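Local coordinates for protein ectonucleoside triphosphate diphosphohydrolase 4 (Homo sapiens, PDB 6WG5) that belongs to the GDA1/CD39 nucleoside phosphatase family, whose members are placed in the actin-like ATPase clan, at residues G43-C48 / G482-R487; Y178-I183 / H269-Y274; L187-H192 / D196-V201. All blocks are in the same frame, centred on the assembly; numbering follows the deposited sequence.

Interaction 1: residues G43-C48 / G482-R487; sequences GIVVDC and GAILYR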
ATOM      1  N   GLY A  43      -3.585 -21.167  -6.773  1.00 35.70           N
ATOM      2  CA  GLY A  43      -3.398 -20.768  -5.389  1.00 35.46           C
ATOM      3  C   GLY A  43      -4.469 -19.773  -5.008  1.00 37.60           C
ATOM      4  O   GLY A  43      -4.953 -19.009  -5.848  1.00 36.83           O
ATOM      5  N   ILE A  44      -4.850 -19.788  -3.732  1.00 41.61           N
ATOM      6  CA  ILE A  44      -5.979 -19.005  -3.244  1.00 42.38           C
ATOM      7  C   ILE A  44      -5.529 -18.186  -2.043  1.00 43.47           C
ATOM      8  O   ILE A  44      -4.893 -18.717  -1.126  1.00 45.35           O
ATOM      9  CB  ILE A  44      -7.172 -19.904  -2.867  1.00 47.14           C
ATOM     10  CG1 ILE A  44      -7.617 -20.735  -4.075  1.00 51.21           C
ATOM     11  CG2 ILE A  44      -8.340 -19.062  -2.375  1.00 47.24           C
ATOM     12  CD1 ILE A  44      -8.286 -22.040  -3.705  1.00 57.01           C
ATOM     13  N   VAL A  45      -5.867 -16.897  -2.047  1.00 37.88           N
ATOM     14  CA  VAL A  45      -5.552 -15.986  -0.955  1.00 36.32           C
ATOM     15  C   VAL A  45      -6.832 -15.272  -0.548  1.00 42.70           C
ATOM     16  O   VAL A  45      -7.579 -14.790  -1.408  1.00 40.72           O
ATOM     17  CB  VAL A  45      -4.474 -14.960  -1.355  1.00 35.00           C
ATOM     18  CG1 VAL A  45      -4.090 -14.093  -0.161  1.00 34.65           C
ATOM     19  CG2 VAL A  45      -3.253 -15.663  -1.923  1.00 33.54           C
ATOM     20  N   VAL A  46      -7.084 -15.203   0.756  1.00 39.17           N
ATOM     21  CA  VAL A  46      -8.221 -14.474   1.309  1.00 47.01           C
ATOM     22  C   VAL A  46      -7.681 -13.269   2.067  1.00 48.45           C
ATOM     23  O   VAL A  46      -6.891 -13.419   3.007  1.00 46.61           O
ATOM     24  CB  VAL A  46      -9.080 -15.363   2.222  1.00 47.14           C
ATOM     25  CG1 VAL A  46     -10.146 -14.538   2.938  1.00 47.08           C
ATOM     26  CG2 VAL A  46      -9.735 -16.470   1.416  1.00 44.35           C
ATOM     27  N   ASP A  47      -8.109 -12.078   1.658  1.00 40.59           N
ATOM     28  CA  ASP A  47      -7.803 -10.844   2.374  1.00 43.45           C
ATOM     29  C   ASP A  47      -8.930 -10.575   3.364  1.00 47.38           C
ATOM     30  O   ASP A  47     -10.040 -10.210   2.964  1.00 50.65           O
ATOM     31  CB  ASP A  47      -7.636  -9.685   1.395  1.00 44.69           C
ATOM     32  CG  ASP A  47      -7.633  -8.331   2.083  1.00 52.21           C
ATOM     33  OD1 ASP A  47      -7.340  -8.267   3.297  1.00 52.44           O
ATOM     34  OD2 ASP A  47      -7.923  -7.322   1.403  1.00 54.90           O
ATOM     35  N   CYS A  48      -8.649 -10.756   4.654  1.00 49.35           N
ATOM     36  CA  CYS A  48      -9.633 -10.538   5.716  1.00 53.46           C
ATOM     37  C   CYS A  48      -9.402  -9.150   6.305  1.00 54.79           C
ATOM     38  O   CYS A  48      -8.655  -8.979   7.269  1.00 53.79           O
ATOM     39  CB  CYS A  48      -9.535 -11.624   6.779  1.00 58.32           C
ATOM     40  SG  CYS A  48     -10.270 -13.203   6.297  1.00 62.15           S
ATOM     41  N   GLY A 482       1.640 -10.306  -3.945  1.00 28.19           N
ATOM     42  CA  GLY A 482       2.940 -10.463  -3.317  1.00 26.98           C
ATOM     43  C   GLY A 482       2.940 -11.541  -2.255  1.00 26.84           C
ATOM     44  O   GLY A 482       3.965 -12.189  -2.023  1.00 29.92           O
ATOM     45  N   ALA A 483       1.797 -11.752  -1.599  1.00 28.74           N
ATOM     46  CA  ALA A 483       1.701 -12.802  -0.591  1.00 28.72           C
ATOM     47  C   ALA A 483       1.802 -14.182  -1.230  1.00 28.92           C
ATOM     48  O   ALA A 483       2.630 -15.005  -0.823  1.00 28.57           O
ATOM     49  CB  ALA A 483       0.392 -12.661   0.186  1.00 29.85           C
ATOM     50  N   ILE A 484       0.964 -14.455  -2.233  1.00 32.46           N
ATOM     51  CA  ILE A 484       1.026 -15.745  -2.914  1.00 33.43           C
ATOM     52  C   ILE A 484       2.408 -15.956  -3.518  1.00 32.93           C
ATOM     53  O   ILE A 484       2.949 -17.067  -3.499  1.00 37.11           O
ATOM     54  CB  ILE A 484      -0.081 -15.844  -3.983  1.00 35.73           C
ATOM     55  CG1 ILE A 484      -0.167 -17.262  -4.548  1.00 39.92           C
ATOM     56  CG2 ILE A 484       0.155 -14.851  -5.114  1.00 34.48           C
ATOM     57  CD1 ILE A 484      -0.978 -18.203  -3.699  1.00 42.09           C
ATOM     58  N   LEU A 485       3.003 -14.891  -4.058  1.00 36.72           N
ATOM     59  CA  LEU A 485       4.314 -15.019  -4.683  1.00 39.11           C
ATOM     60  C   LEU A 485       5.373 -15.403  -3.659  1.00 38.40           C
ATOM     61  O   LEU A 485       6.273 -16.199  -3.951  1.00 35.59           O
ATOM     62  CB  LEU A 485       4.683 -13.710  -5.382  1.00 39.85           C
ATOM     63  CG  LEU A 485       5.901 -13.726  -6.306  1.00 42.82           C
ATOM     64  CD1 LEU A 485       5.689 -14.677  -7.475  1.00 45.78           C
ATOM     65  CD2 LEU A 485       6.190 -12.319  -6.809  1.00 42.38           C
ATOM     66  N   TYR A 486       5.276 -14.854  -2.447  1.00 36.93           N
ATOM     67  CA  TYR A 486       6.250 -15.171  -1.409  1.00 35.94           C
ATOM     68  C   TYR A 486       5.999 -16.549  -0.806  1.00 36.88           C
ATOM     69  O   TYR A 486       6.949 -17.293  -0.542  1.00 40.58           O
ATOM     70  CB  TYR A 486       6.226 -14.102  -0.318  1.00 34.16           C
ATOM     71  CG  TYR A 486       7.307 -14.283   0.723  1.00 33.60           C
ATOM     72  CD1 TYR A 486       7.011 -14.776   1.986  1.00 33.99           C
ATOM     73  CD2 TYR A 486       8.629 -13.974   0.437  1.00 32.41           C
ATOM     74  CE1 TYR A 486       7.998 -14.949   2.936  1.00 30.17           C
ATOM     75  CE2 TYR A 486       9.623 -14.144   1.380  1.00 34.02           C
ATOM     76  CZ  TYR A 486       9.303 -14.632   2.627  1.00 34.75           C
ATOM     77  OH  TYR A 486      10.293 -14.801   3.570  1.00 38.12           O
ATOM     78  N   ARG A 487       4.732 -16.912  -0.584  1.00 34.89           N
ATOM     79  CA  ARG A 487       4.439 -18.191   0.057  1.00 35.54           C
ATOM     80  C   ARG A 487       4.759 -19.373  -0.853  1.00 38.45           C
ATOM     81  O   ARG A 487       5.105 -20.451  -0.360  1.00 42.33           O
ATOM     82  CB  ARG A 487       2.974 -18.242   0.495  1.00 35.87           C
ATOM     83  CG  ARG A 487       2.581 -17.214   1.564  1.00 43.77           C
ATOM     84  CD  ARG A 487       3.452 -17.306   2.814  1.00 50.74           C
ATOM     85  NE  ARG A 487       3.481 -18.655   3.379  1.00 55.97           N
ATOM     86  CZ  ARG A 487       2.646 -19.106   4.313  1.00 55.29           C
ATOM     87  NH1 ARG A 487       1.696 -18.323   4.811  1.00 56.74           N
ATOM     88  NH2 ARG A 487       2.764 -20.351   4.755  1.00 49.46           N
TER

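Interaction 2: residues Y178-I183 / H269-Y274; sequences YAWIGI and HVYRVY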
ATOM      1  N   TYR A 178       4.337  -7.209   1.257  1.00 22.09           N
ATOM      2  CA  TYR A 178       3.565  -7.898   0.226  1.00 25.90           C
ATOM      3  C   TYR A 178       3.122  -6.935  -0.868  1.00 25.30           C
ATOM      4  O   TYR A 178       3.178  -7.269  -2.057  1.00 26.07           O
ATOM      5  CB  TYR A 178       2.352  -8.589   0.851  1.00 30.41           C
ATOM      6  CG  TYR A 178       2.676  -9.788   1.723  1.00 35.62           C
ATOM      7  CD1 TYR A 178       3.798 -10.572   1.485  1.00 35.11           C
ATOM      8  CD2 TYR A 178       1.846 -10.141   2.780  1.00 38.43           C
ATOM      9  CE1 TYR A 178       4.087 -11.667   2.276  1.00 34.24           C
ATOM     10  CE2 TYR A 178       2.128 -11.234   3.575  1.00 41.39           C
ATOM     11  CZ  TYR A 178       3.248 -11.994   3.319  1.00 40.71           C
ATOM     12  OH  TYR A 178       3.533 -13.083   4.110  1.00 43.61           O
ATOM     13  N   ALA A 179       2.674  -5.738  -0.492  1.00 27.18           N
ATOM     14  CA  ALA A 179       2.278  -4.759  -1.499  1.00 27.96           C
ATOM     15  C   ALA A 179       3.477  -4.315  -2.326  1.00 23.72           C
ATOM     16  O   ALA A 179       3.362  -4.111  -3.540  1.00 21.21           O
ATOM     17  CB  ALA A 179       1.608  -3.559  -0.833  1.00 27.25           C
ATOM     18  N   TRP A 180       4.638  -4.161  -1.687  1.00 26.07           N
ATOM     19  CA  TRP A 180       5.839  -3.781  -2.419  1.00 24.23           C
ATOM     20  C   TRP A 180       6.246  -4.871  -3.404  1.00 24.55           C
ATOM     21  O   TRP A 180       6.661  -4.575  -4.531  1.00 26.18           O
ATOM     22  CB  TRP A 180       6.970  -3.483  -1.434  1.00 21.94           C
ATOM     23  CG  TRP A 180       8.255  -3.089  -2.087  1.00 23.56           C
ATOM     24  CD1 TRP A 180       8.657  -1.827  -2.413  1.00 25.21           C
ATOM     25  CD2 TRP A 180       9.315  -3.965  -2.489  1.00 24.09           C
ATOM     26  NE1 TRP A 180       9.902  -1.863  -2.995  1.00 25.83           N
ATOM     27  CE2 TRP A 180      10.327  -3.164  -3.054  1.00 22.72           C
ATOM     28  CE3 TRP A 180       9.505  -5.349  -2.426  1.00 24.04           C
ATOM     29  CZ2 TRP A 180      11.510  -3.700  -3.553  1.00 22.29           C
ATOM     30  CZ3 TRP A 180      10.681  -5.880  -2.924  1.00 23.81           C
ATOM     31  CH2 TRP A 180      11.668  -5.058  -3.481  1.00 24.83           C
ATOM     32  N   ILE A 181       6.128  -6.139  -2.998  1.00 21.53           N
ATOM     33  CA  ILE A 181       6.414  -7.245  -3.906  1.00 21.27           C
ATOM     34  C   ILE A 181       5.427  -7.244  -5.066  1.00 23.85           C
ATOM     35  O   ILE A 181       5.799  -7.483  -6.222  1.00 26.55           O
ATOM     36  CB  ILE A 181       6.386  -8.584  -3.144  1.00 21.08           C
ATOM     37  CG1 ILE A 181       7.547  -8.660  -2.150  1.00 20.36           C
ATOM     38  CG2 ILE A 181       6.448  -9.767  -4.115  1.00 23.33           C
ATOM     39  CD1 ILE A 181       7.460  -9.837  -1.194  1.00 23.03           C
ATOM     40  N   GLY A 182       4.154  -6.976  -4.776  1.00 22.88           N
ATOM     41  CA  GLY A 182       3.139  -7.038  -5.814  1.00 26.16           C
ATOM     42  C   GLY A 182       3.412  -6.079  -6.957  1.00 25.77           C
ATOM     43  O   GLY A 182       3.353  -6.457  -8.129  1.00 27.44           O
ATOM     44  N   ILE A 183       3.714  -4.820  -6.632  1.00 21.94           N
ATOM     45  CA  ILE A 183       3.891  -3.820  -7.681  1.00 21.66           C
ATOM     46  C   ILE A 183       5.152  -4.108  -8.485  1.00 23.11           C
ATOM     47  O   ILE A 183       5.143  -4.046  -9.719  1.00 26.92           O
ATOM     48  CB  ILE A 183       3.909  -2.401  -7.081  1.00 22.91           C
ATOM     49  CG1 ILE A 183       3.929  -1.365  -8.207  1.00 29.77           C
ATOM     50  CG2 ILE A 183       5.107  -2.206  -6.150  1.00 26.06           C
ATOM     51  CD1 ILE A 183       3.893   0.075  -7.735  1.00 35.96           C
ATOM     52  N   HIS A 269      17.778 -12.666  -5.492  1.00 28.64           N
ATOM     53  CA  HIS A 269      16.452 -12.209  -5.095  1.00 26.92           C
ATOM     54  C   HIS A 269      16.353 -11.907  -3.601  1.00 30.89           C
ATOM     55  O   HIS A 269      15.252 -11.946  -3.040  1.00 25.51           O
ATOM     56  CB  HIS A 269      15.399 -13.246  -5.486  1.00 29.33           C
ATOM     57  CG  HIS A 269      15.182 -13.362  -6.961  1.00 38.82           C
ATOM     58  ND1 HIS A 269      14.803 -12.294  -7.745  1.00 39.28           N
ATOM     59  CD2 HIS A 269      15.278 -14.425  -7.795  1.00 43.72           C
ATOM     60  CE1 HIS A 269      14.682 -12.692  -8.998  1.00 39.79           C
ATOM     61  NE2 HIS A 269      14.963 -13.981  -9.056  1.00 41.76           N
ATOM     62  N   VAL A 270      17.472 -11.615  -2.943  1.00 28.17           N
ATOM     63  CA  VAL A 270      17.461 -11.175  -1.551  1.00 28.23           C
ATOM     64  C   VAL A 270      17.296  -9.660  -1.530  1.00 27.86           C
ATOM     65  O   VAL A 270      18.071  -8.933  -2.163  1.00 27.30           O
ATOM     66  CB  VAL A 270      18.748 -11.604  -0.825  1.00 29.33           C
ATOM     67  CG1 VAL A 270      18.803 -11.007   0.577  1.00 29.43           C
ATOM     68  CG2 VAL A 270      18.829 -13.117  -0.751  1.00 30.25           C
ATOM     69  N   TYR A 271      16.291  -9.184  -0.796  1.00 32.55           N
ATOM     70  CA  TYR A 271      15.963  -7.767  -0.748  1.00 29.56           C
ATOM     71  C   TYR A 271      15.840  -7.293   0.692  1.00 27.83           C
ATOM     72  O   TYR A 271      15.373  -8.033   1.562  1.00 28.04           O
ATOM     73  CB  TYR A 271      14.645  -7.473  -1.481  1.00 30.95           C
ATOM     74  CG  TYR A 271      14.721  -7.672  -2.974  1.00 27.87           C
ATOM     75  CD1 TYR A 271      15.123  -6.642  -3.808  1.00 23.89           C
ATOM     76  CD2 TYR A 271      14.391  -8.891  -3.549  1.00 26.23           C
ATOM     77  CE1 TYR A 271      15.201  -6.818  -5.172  1.00 26.95           C
ATOM     78  CE2 TYR A 271      14.463  -9.078  -4.913  1.00 27.02           C
ATOM     79  CZ  TYR A 271      14.870  -8.037  -5.720  1.00 26.32           C
ATOM     80  OH  TYR A 271      14.947  -8.213  -7.082  1.00 28.89           O
ATOM     81  N   ARG A 272      16.281  -6.061   0.931  1.00 26.53           N
ATOM     82  CA  ARG A 272      16.046  -5.355   2.184  0.51 26.67           C
ATOM     83  C   ARG A 272      15.049  -4.239   1.906  1.00 30.55           C
ATOM     84  O   ARG A 272      15.354  -3.312   1.145  1.00 23.77           O
ATOM     85  CB  ARG A 272      17.352  -4.791   2.747  0.51 27.78           C
ATOM     86  CG  ARG A 272      17.223  -4.188   4.137  0.51 30.01           C
ATOM     87  CD  ARG A 272      18.503  -3.488   4.582  0.51 33.78           C
ATOM     88  NE  ARG A 272      19.706  -4.135   4.052  0.51 36.20           N
ATOM     89  CZ  ARG A 272      20.632  -3.539   3.303  0.51 33.14           C
ATOM     90  NH1 ARG A 272      21.682  -4.234   2.882  0.51 29.74           N
ATOM     91  NH2 ARG A 272      20.535  -2.255   2.984  0.51 26.65           N
ATOM     92  N   VAL A 273      13.865  -4.330   2.508  1.00 33.31           N
ATOM     93  CA  VAL A 273      12.784  -3.383   2.260  1.00 31.02           C
ATOM     94  C   VAL A 273      12.415  -2.694   3.567  1.00 29.64           C
ATOM     95  O   VAL A 273      12.184  -3.357   4.585  1.00 25.88           O
ATOM     96  CB  VAL A 273      11.555  -4.073   1.644  1.00 28.84           C
ATOM     97  CG1 VAL A 273      10.461  -3.057   1.359  1.00 32.62           C
ATOM     98  CG2 VAL A 273      11.947  -4.807   0.371  1.00 30.43           C
ATOM     99  N   TYR A 274      12.355  -1.365   3.527  1.00 27.39           N
ATOM    100  CA  TYR A 274      11.922  -0.552   4.654  1.00 23.97           C
ATOM    101  C   TYR A 274      10.432  -0.276   4.522  1.00 26.37           C
ATOM    102  O   TYR A 274       9.960   0.078   3.439  1.00 27.06           O
ATOM    103  CB  TYR A 274      12.709   0.757   4.690  1.00 23.56           C
ATOM    104  CG  TYR A 274      12.128   1.838   5.578  1.00 25.90           C
ATOM    105  CD1 TYR A 274      11.343   2.850   5.044  1.00 25.81           C
ATOM    106  CD2 TYR A 274      12.380   1.856   6.942  1.00 27.86           C
ATOM    107  CE1 TYR A 274      10.818   3.847   5.843  1.00 29.01           C
ATOM    108  CE2 TYR A 274      11.856   2.850   7.754  1.00 29.15           C
ATOM    109  CZ  TYR A 274      11.080   3.843   7.197  1.00 31.90           C
ATOM    110  OH  TYR A 274      10.556   4.834   7.996  1.00 32.91           O
TER

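Interaction 3: residues L187-H192 / D196-V201; sequences LGRFEH and DDEAVV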
ATOM      1  N   LEU A 187       5.583  -5.003 -12.537  1.00 27.50           N
ATOM      2  CA  LEU A 187       6.497  -4.143 -13.280  1.00 26.78           C
ATOM      3  C   LEU A 187       7.704  -4.896 -13.820  1.00 31.53           C
ATOM      4  O   LEU A 187       8.506  -4.301 -14.548  1.00 33.78           O
ATOM      5  CB  LEU A 187       6.969  -2.988 -12.393  1.00 28.92           C
ATOM      6  CG  LEU A 187       5.916  -1.950 -11.992  1.00 29.55           C
ATOM      7  CD1 LEU A 187       6.549  -0.875 -11.125  1.00 33.25           C
ATOM      8  CD2 LEU A 187       5.257  -1.321 -13.208  1.00 29.92           C
ATOM      9  N   GLY A 188       7.858  -6.175 -13.482  1.00 24.68           N
ATOM     10  CA  GLY A 188       8.940  -6.973 -14.020  1.00 24.58           C
ATOM     11  C   GLY A 188      10.285  -6.756 -13.370  1.00 23.67           C
ATOM     12  O   GLY A 188      11.307  -7.141 -13.947  1.00 22.85           O
ATOM     13  N   ARG A 189      10.324  -6.162 -12.178  1.00 24.14           N
ATOM     14  CA  ARG A 189      11.590  -5.832 -11.537  1.00 23.47           C
ATOM     15  C   ARG A 189      12.280  -7.038 -10.920  1.00 25.99           C
ATOM     16  O   ARG A 189      13.443  -6.923 -10.518  1.00 23.42           O
ATOM     17  CB  ARG A 189      11.362  -4.764 -10.465  1.00 24.58           C
ATOM     18  CG  ARG A 189      10.640  -3.528 -10.984  1.00 27.05           C
ATOM     19  CD  ARG A 189      11.362  -2.915 -12.175  1.00 26.06           C
ATOM     20  NE  ARG A 189      10.625  -1.794 -12.745  1.00 29.55           N
ATOM     21  CZ  ARG A 189      10.749  -0.530 -12.354  1.00 29.00           C
ATOM     22  NH1 ARG A 189      11.584  -0.209 -11.378  1.00 29.92           N
ATOM     23  NH2 ARG A 189      10.031   0.415 -12.942  1.00 32.05           N
ATOM     24  N   PHE A 190      11.603  -8.179 -10.834  1.00 28.51           N
ATOM     25  CA  PHE A 190      12.228  -9.422 -10.407  1.00 28.84           C
ATOM     26  C   PHE A 190      12.646 -10.294 -11.583  1.00 30.23           C
ATOM     27  O   PHE A 190      13.255 -11.347 -11.372  1.00 29.76           O
ATOM     28  CB  PHE A 190      11.280 -10.192  -9.485  1.00 25.56           C
ATOM     29  CG  PHE A 190      10.842  -9.406  -8.283  1.00 27.01           C
ATOM     30  CD1 PHE A 190      11.761  -8.688  -7.534  1.00 27.22           C
ATOM     31  CD2 PHE A 190       9.510  -9.368  -7.911  1.00 21.37           C
ATOM     32  CE1 PHE A 190      11.361  -7.963  -6.430  1.00 22.66           C
ATOM     33  CE2 PHE A 190       9.105  -8.642  -6.808  1.00 23.69           C
ATOM     34  CZ  PHE A 190      10.032  -7.940  -6.067  1.00 22.02           C
ATOM     35  N   GLU A 191      12.326  -9.886 -12.809  1.00 39.01           N
ATOM     36  CA  GLU A 191      12.903 -10.498 -14.000  1.00 40.08           C
ATOM     37  C   GLU A 191      14.318  -9.965 -14.182  1.00 45.00           C
ATOM     38  O   GLU A 191      14.512  -8.759 -14.363  1.00 47.89           O
ATOM     39  CB  GLU A 191      12.045 -10.194 -15.226  1.00 44.78           C
ATOM     40  CG  GLU A 191      10.867 -11.133 -15.402  1.00 51.43           C
ATOM     41  CD  GLU A 191       9.751 -10.519 -16.221  1.00 57.62           C
ATOM     42  OE1 GLU A 191      10.045  -9.673 -17.094  1.00 59.86           O
ATOM     43  OE2 GLU A 191       8.576 -10.876 -15.987  1.00 60.77           O
ATOM     44  N   HIS A 192      15.301 -10.853 -14.126  1.00 63.61           N
ATOM     45  CA  HIS A 192      16.700 -10.458 -14.093  1.00 71.22           C
ATOM     46  C   HIS A 192      17.365 -10.737 -15.434  1.00 71.51           C
ATOM     47  O   HIS A 192      16.991 -11.671 -16.149  1.00 72.35           O
ATOM     48  CB  HIS A 192      17.435 -11.180 -12.960  1.00 76.33           C
ATOM     49  CG  HIS A 192      17.116 -10.634 -11.602  1.00 76.62           C
ATOM     50  ND1 HIS A 192      16.428  -9.453 -11.422  1.00 72.93           N
ATOM     51  CD2 HIS A 192      17.386 -11.105 -10.362  1.00 76.71           C
ATOM     52  CE1 HIS A 192      16.289  -9.219 -10.130  1.00 69.46           C
ATOM     53  NE2 HIS A 192      16.860 -10.206  -9.464  1.00 72.89           N
ATOM     54  N   ASP A 196      18.221  -3.983 -20.126  1.00113.63           N
ATOM     55  CA  ASP A 196      18.902  -3.087 -21.052  1.00115.85           C
ATOM     56  C   ASP A 196      18.202  -1.736 -21.110  1.00115.99           C
ATOM     57  O   ASP A 196      18.854  -0.691 -21.212  1.00117.35           O
ATOM     58  CB  ASP A 196      18.962  -3.731 -22.435  1.00107.52           C
ATOM     59  CG  ASP A 196      19.352  -5.200 -22.378  1.00107.23           C
ATOM     60  OD1 ASP A 196      19.946  -5.625 -21.366  1.00106.27           O
ATOM     61  OD2 ASP A 196      19.061  -5.930 -23.350  1.00108.12           O
ATOM     62  N   ASP A 197      16.872  -1.742 -21.041  1.00163.54           N
ATOM     63  CA  ASP A 197      16.101  -0.510 -21.013  1.00158.07           C
ATOM     64  C   ASP A 197      15.907   0.021 -19.599  1.00153.00           C
ATOM     65  O   ASP A 197      15.875   1.241 -19.403  1.00156.37           O
ATOM     66  CB  ASP A 197      14.732  -0.744 -21.663  1.00118.96           C
ATOM     67  CG  ASP A 197      14.234   0.460 -22.444  1.00120.53           C
ATOM     68  OD1 ASP A 197      15.041   1.366 -22.743  1.00122.13           O
ATOM     69  OD2 ASP A 197      13.029   0.494 -22.772  1.00120.35           O
ATOM     70  N   GLU A 198      15.791  -0.868 -18.615  1.00 90.54           N
ATOM     71  CA  GLU A 198      15.499  -0.483 -17.246  1.00 76.76           C
ATOM     72  C   GLU A 198      16.766  -0.031 -16.520  1.00 64.33           C
ATOM     73  O   GLU A 198      17.894  -0.253 -16.971  1.00 68.81           O
ATOM     74  CB  GLU A 198      14.848  -1.648 -16.496  1.00 77.58           C
ATOM     75  CG  GLU A 198      13.460  -2.021 -17.002  1.00 78.00           C
ATOM     76  CD  GLU A 198      12.358  -1.219 -16.334  1.00 79.06           C
ATOM     77  OE1 GLU A 198      11.209  -1.710 -16.288  1.00 76.54           O
ATOM     78  OE2 GLU A 198      12.640  -0.101 -15.852  1.00 80.55           O
ATOM     79  N   ALA A 199      16.560   0.610 -15.373  1.00 26.60           N
ATOM     80  CA  ALA A 199      17.642   1.079 -14.525  1.00 26.08           C
ATOM     81  C   ALA A 199      18.127  -0.031 -13.596  1.00 24.97           C
ATOM     82  O   ALA A 199      17.393  -0.965 -13.263  1.00 23.60           O
ATOM     83  CB  ALA A 199      17.184   2.278 -13.695  1.00 25.91           C
ATOM     84  N   VAL A 200      19.382   0.095 -13.159  1.00 25.71           N
ATOM     85  CA  VAL A 200      20.018  -0.896 -12.303  1.00 25.62           C
ATOM     86  C   VAL A 200      20.596  -0.204 -11.076  1.00 26.27           C
ATOM     87  O   VAL A 200      20.856   1.001 -11.077  1.00 31.43           O
ATOM     88  CB  VAL A 200      21.121  -1.680 -13.045  1.00 25.54           C
ATOM     89  CG1 VAL A 200      20.508  -2.552 -14.121  1.00 26.14           C
ATOM     90  CG2 VAL A 200      22.138  -0.725 -13.647  1.00 28.11           C
ATOM     91  N   VAL A 201      20.801  -0.994 -10.020  1.00 30.74           N
ATOM     92  CA  VAL A 201      21.348  -0.508  -8.761  1.00 29.75           C
ATOM     93  C   VAL A 201      22.427  -1.468  -8.284  1.00 30.73           C
ATOM     94  O   VAL A 201      22.464  -2.642  -8.655  1.00 35.74           O
ATOM     95  CB  VAL A 201      20.268  -0.355  -7.667  1.00 28.28           C
ATOM     96  CG1 VAL A 201      19.359   0.823  -7.966  1.00 31.61           C
ATOM     97  CG2 VAL A 201      19.459  -1.634  -7.538  1.00 27.17           C
TER
HETATM   98  O   HOH W   1      11.028  -4.110 -15.703  1.00 51.23           O
HETATM   99  O   HOH W   2       8.435  -0.859 -15.601  1.00 49.68           O

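Interaction 1: residues G43-C48 / G482-R487
I484 projects from helix 479-487 onto the CG2 methyl of V45 and the backbone of G43, and these three residues carry most of the contact. CG2 of V45 is the touching branch: it comes within 3.8 Å of I484 CB and lies just as close to I484 CD1, so it nestles against both the root and the end of the isoleucine. The I484 chain leaves the helix with CG1 anti to the backbone N (chi1 -171°). It then bends at chi2, which carries CD1 past the valine to rest 3.9 Å from G43 CA. Because G43 has no side chain, the methyl meets bare strand backbone there. All of this is apolar and buried. The side chain of I484 also touches Y58 on the adjacent strand 53-61, while V45 meets T480 one turn earlier in the helix. I44 points away, to the other side of the sheet, where it packs on V55 and L127. The axes of segments 43-48 and 482-487 approach to 9.0 Å, with their N-to-C directions 133° apart. A helix from the far end of the sequence laid across a sheet face in this way suits the layered alpha/beta lobes of the actin-like ATPase fold.

Interaction 2: residues Y178-I183 / H269-Y274
The indole of W180 has V273 over one face and Y271 at its edge. CG2 of V273 stands above the six-membered ring, 3.7 Å from its centroid and only 10° off the normal, a well-centred CH-pi contact. The other branch, CG1, lies nearer the five-membered ring, 4.1 Å from W180 CG. At the far rim CH2 of W180 comes to 3.8 Å from Y271 CD1. The two rings form an edge-to-face pair in which the indole supplies the edge; their centroids are 5.6 Å apart and the planes meet at 63°.

W180 gets there by extending straight off helix 172-186, its CG anti to the backbone N (chi1 180°), so that the ring reaches from the helix to the strand. Y271 and V273 are two residues apart on strand 270-279 and so point to the same side, toward the helix, while R272 between them points away. The indole thus fits against the notch formed by an aromatic ring and a branched methyl pair. T219 and E235 also touch W180, and R216 makes a cation-pi contact with Y271.

The opposite flank of the helix is engaged too, with Y178 packing on W479 and A483 of helix 479-487. Strand 270-279 runs between 255-259 and 229-235 in the second large mixed sheet. A helix held between that sheet and a helix lying on the first sheet is in keeping with the two-lobed actin-like ATPase fold.

Interaction 3: residues L187-H192 / D196-V201
L187 and R189 flank the glycine of the Schellman motif that ends helix 172-186; across the loop leading to strand 200-203, R189 meets E198 by charge, and L187 O is linked to it through a water. G188, with its positive phi, turns the chain out of the helix and straight into a type I beta turn running to E191, closed by E191 N on G188 O at 3.1 Å. The side chain of R189 projects from this turn.

Its meeting with E198 is a salt bridge of charges alone. NE of R189 is 3.6 Å from E198 OE1, but that oxygen lies well out of the guanidinium plane, and no N-H is aimed at it. E198 OE2 sits over one face of the group, 3.8 Å above the plane and toward its rim, with the carboxylate plane turned 61° from the guanidinium. A bend in the glutamate chain at chi2 (-88°) helps place the carboxylate there.

Strand 200-203, which E198 leads into, pairs with 214-217 in a small antiparallel hairpin, so the contact joins the approach to that hairpin to the end of the helix. Two waters do the bridging that the direct contact lacks. One donates to L187 O at 2.8 Å and lies close to E198 OE1, at a distance so short that its detail is doubtful. The other donates to the same OE1 at 3.0 Å and lies in the guanidinium plane at its edge, where it accepts a weak bond from R189 NH2.

Both charged groups have stronger partners elsewhere: R189 NH1 makes a salt bridge to E380 and a hydrogen bond to R218 O, while E198 OE2 pairs with K19 on the N-terminal helix. With K19 and R189 both close by, the carboxylate is probably ionised.

Overall arrangement
From the N terminus, strand 40-48 opens the longest loop, closed only when helix 479-487 returns in interaction 1, 434 residues on. Interaction 2 is nested inside it, joining helix 172-186 to strand 270-279. Interaction 3 is nested in turn within interaction 2, closing a short excursion between that helix and strand 200-203; no loop crosses another. The contacts also meet in space. I181 of 178-183 packs on G482 and L485 of 482-487, and H269 and Y271 of 269-274 lie against F190 and H192 of 187-192. Interactions 1 and 3 do not touch. Together they run from the first sheet, through two helices, to the second sheet and a peripheral hairpin.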